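Probable translation initiation factor eIF-2B subunit gamma (Schizosaccharomyces pombe, PDB 5B04) serves as a component of the decameric eIF2B complex, which catalyses the exchange of GDP for GTP on the gamma subunit of translation initiation factor eIF2. Local coordinates at residues H115-I121 and A134-L138. The protein carries 3 engineered substitutions. Coordinates in Å, arbitrary orientation, origin at the centre of the assembly. Numbering follows the deposited sequence.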
loop_
_atom_site.group_PDB
_atom_site.type_symbol
_atom_site.label_atom_id
_atom_site.label_comp_id
_atom_site.label_asym_id
_atom_site.label_seq_id
_atom_site.Cartn_x
_atom_site.Cartn_y
_atom_site.Cartn_z
ATOM N N HIS E 115 10.824 65.452 -22.886
ATOM C CA HIS E 115 10.444 66.796 -22.481
ATOM C C HIS E 115 11.630 67.506 -21.831
ATOM O O HIS E 115 12.006 67.204 -20.698
ATOM C CB HIS E 115 9.245 66.739 -21.531
ATOM C CG HIS E 115 9.100 67.943 -20.656
ATOM N ND1 HIS E 115 9.262 67.887 -19.288
ATOM C CD2 HIS E 115 8.808 69.232 -20.948
ATOM C CE1 HIS E 115 9.075 69.090 -18.776
ATOM N NE2 HIS E 115 8.800 69.924 -19.762
ATOM N N VAL E 116 12.219 68.445 -22.566
ATOM C CA VAL E 116 13.421 69.139 -22.114
ATOM C C VAL E 116 13.087 70.271 -21.151
ATOM O O VAL E 116 12.137 71.025 -21.365
ATOM C CB VAL E 116 14.217 69.711 -23.302
ATOM C CG1 VAL E 116 15.594 70.174 -22.849
ATOM C CG2 VAL E 116 14.343 68.672 -24.397
ATOM N N GLU E 117 13.878 70.385 -20.090
ATOM C CA GLU E 117 13.694 71.441 -19.104
ATOM C C GLU E 117 15.041 72.034 -18.709
ATOM O O GLU E 117 15.860 71.366 -18.081
ATOM C CB GLU E 117 12.970 70.901 -17.868
ATOM C CG GLU E 117 12.363 71.972 -16.975
ATOM C CD GLU E 117 10.905 72.239 -17.297
ATOM O OE1 GLU E 117 10.255 72.993 -16.543
ATOM O OE2 GLU E 117 10.409 71.694 -18.305
ATOM N N ALA E 118 15.270 73.287 -19.086
ATOM C CA ALA E 118 16.499 73.977 -18.714
ATOM C C ALA E 118 16.185 75.186 -17.843
ATOM O O ALA E 118 16.147 76.314 -18.336
ATOM C CB ALA E 118 17.272 74.398 -19.953
ATOM N N PRO E 119 15.959 74.950 -16.541
ATOM C CA PRO E 119 15.583 76.011 -15.601
ATOM C C PRO E 119 16.642 77.105 -15.533
ATOM O O PRO E 119 17.835 76.803 -15.491
ATOM C CB PRO E 119 15.460 75.274 -14.264
ATOM C CG PRO E 119 16.271 74.037 -14.429
ATOM C CD PRO E 119 16.128 73.653 -15.866
ATOM N N THR E 120 16.203 78.360 -15.526
ATOM C CA THR E 120 17.117 79.495 -15.579
ATOM C C THR E 120 18.015 79.567 -14.350
ATOM O O THR E 120 19.061 80.216 -14.366
ATOM C CB THR E 120 16.358 80.827 -15.722
ATOM O OG1 THR E 120 17.287 81.917 -15.656
ATOM C CG2 THR E 120 15.327 80.978 -14.614
ATOM N N ILE E 121 17.601 78.880 -13.291
ATOM C CA ILE E 121 18.355 78.826 -12.048
ATOM C C ILE E 121 19.709 78.131 -12.246
ATOM O O ILE E 121 20.631 78.314 -11.451
ATOM C CB ILE E 121 17.541 78.098 -10.948
ATOM C CG1 ILE E 121 16.103 78.624 -10.910
ATOM C CG2 ILE E 121 18.193 78.263 -9.583
ATOM C CD1 ILE E 121 15.090 77.731 -11.605
ATOM N N ALA E 134 15.056 72.365 -9.067
ATOM C CA ALA E 134 14.512 73.432 -9.899
ATOM C C ALA E 134 13.352 72.881 -10.714
ATOM O O ALA E 134 12.451 73.612 -11.135
ATOM C CB ALA E 134 15.586 74.017 -10.806
ATOM N N VAL E 135 13.378 71.566 -10.893
ATOM C CA VAL E 135 12.331 70.847 -11.589
ATOM C C VAL E 135 11.554 69.926 -10.640
ATOM O O VAL E 135 11.024 68.897 -11.059
ATOM C CB VAL E 135 12.923 70.018 -12.737
ATOM C CG1 VAL E 135 11.916 69.886 -13.862
ATOM C CG2 VAL E 135 14.192 70.672 -13.251
ATOM N N SER E 136 11.477 70.298 -9.363
ATOM C CA SER E 136 10.701 69.525 -8.393
ATOM C C SER E 136 9.211 69.643 -8.687
ATOM O O SER E 136 8.390 68.933 -8.105
ATOM C CB SER E 136 10.990 69.986 -6.963
ATOM O OG SER E 136 10.589 71.332 -6.771
ATOM N N HIS E 137 8.877 70.552 -9.597
ATOM C CA HIS E 137 7.501 70.800 -10.004
ATOM C C HIS E 137 6.858 69.556 -10.605
ATOM O O HIS E 137 5.674 69.293 -10.394
ATOM C CB HIS E 137 7.442 71.935 -11.033
ATOM C CG HIS E 137 8.466 73.009 -10.827
ATOM N ND1 HIS E 137 8.871 73.431 -9.577
ATOM C CD2 HIS E 137 9.178 73.740 -11.717
ATOM C CE1 HIS E 137 9.779 74.380 -9.708
ATOM N NE2 HIS E 137 9.985 74.587 -10.997
ATOM N N LEU E 138 7.652 68.790 -11.347
ATOM C CA LEU E 138 7.111 67.785 -12.255
ATOM C C LEU E 138 7.288 66.342 -11.795
ATOM O O LEU E 138 6.906 65.414 -12.508
ATOM C CB LEU E 138 7.750 67.952 -13.635
ATOM C CG LEU E 138 7.939 69.395 -14.102
ATOM C CD1 LEU E 138 8.682 69.433 -15.423
ATOM C CD2 LEU E 138 6.601 70.109 -14.218
#
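Pro119 lays its ring over Ala134 and Val135, its CB 3.7 Å from Ala134 CB and its CG 4.1 Å from Val135 CG2. These two chain segments also run closest here, with the CA atoms of Pro119 and Ala134 6.3 Å apart. The contact illustrates how the alternation of a strand, here residues 115-117, can carry on into the loop that follows. His115, Glu117, Pro119 and Ile121 turn toward residues 134-138, whereas Ala118 turns away; Val116 and Ala118 instead pack against Cys92 and helix 97-105. Ile121 closes the apolar patch, its CD1 3.8 Å from Ala134 CB, so that the methyl group of Ala134 meets both the proline ring and the isoleucine. Toward the strand, the polar residues contribute mainly carbon: Glu117 CG lies 3.8 Å from Val135 CG1, and Leu138 CD1 meets the edge of the His115 ring, 3.4 Å from CE1. No hydrogen bond crosses between the segments, which bury about 260 Å² in all; side-chain packing alone joins them. Backbone hydrogen bonds tie His115 and Glu117 to strand 87-92, and Val135 and Leu138 rest on Ile91 and Ile89 of that same strand, so residues 134-138 pack on the sheet to which strand 113-117 itself belongs. In chain order, strand 113-117, helix 128-134 and strand 142-147, which pairs with strand 39-45, form a β-α-β unit within the parallel part of the sheet, as in the Rossmann-like α/β fold of nucleotidyltransferase-like (GT-A) domains.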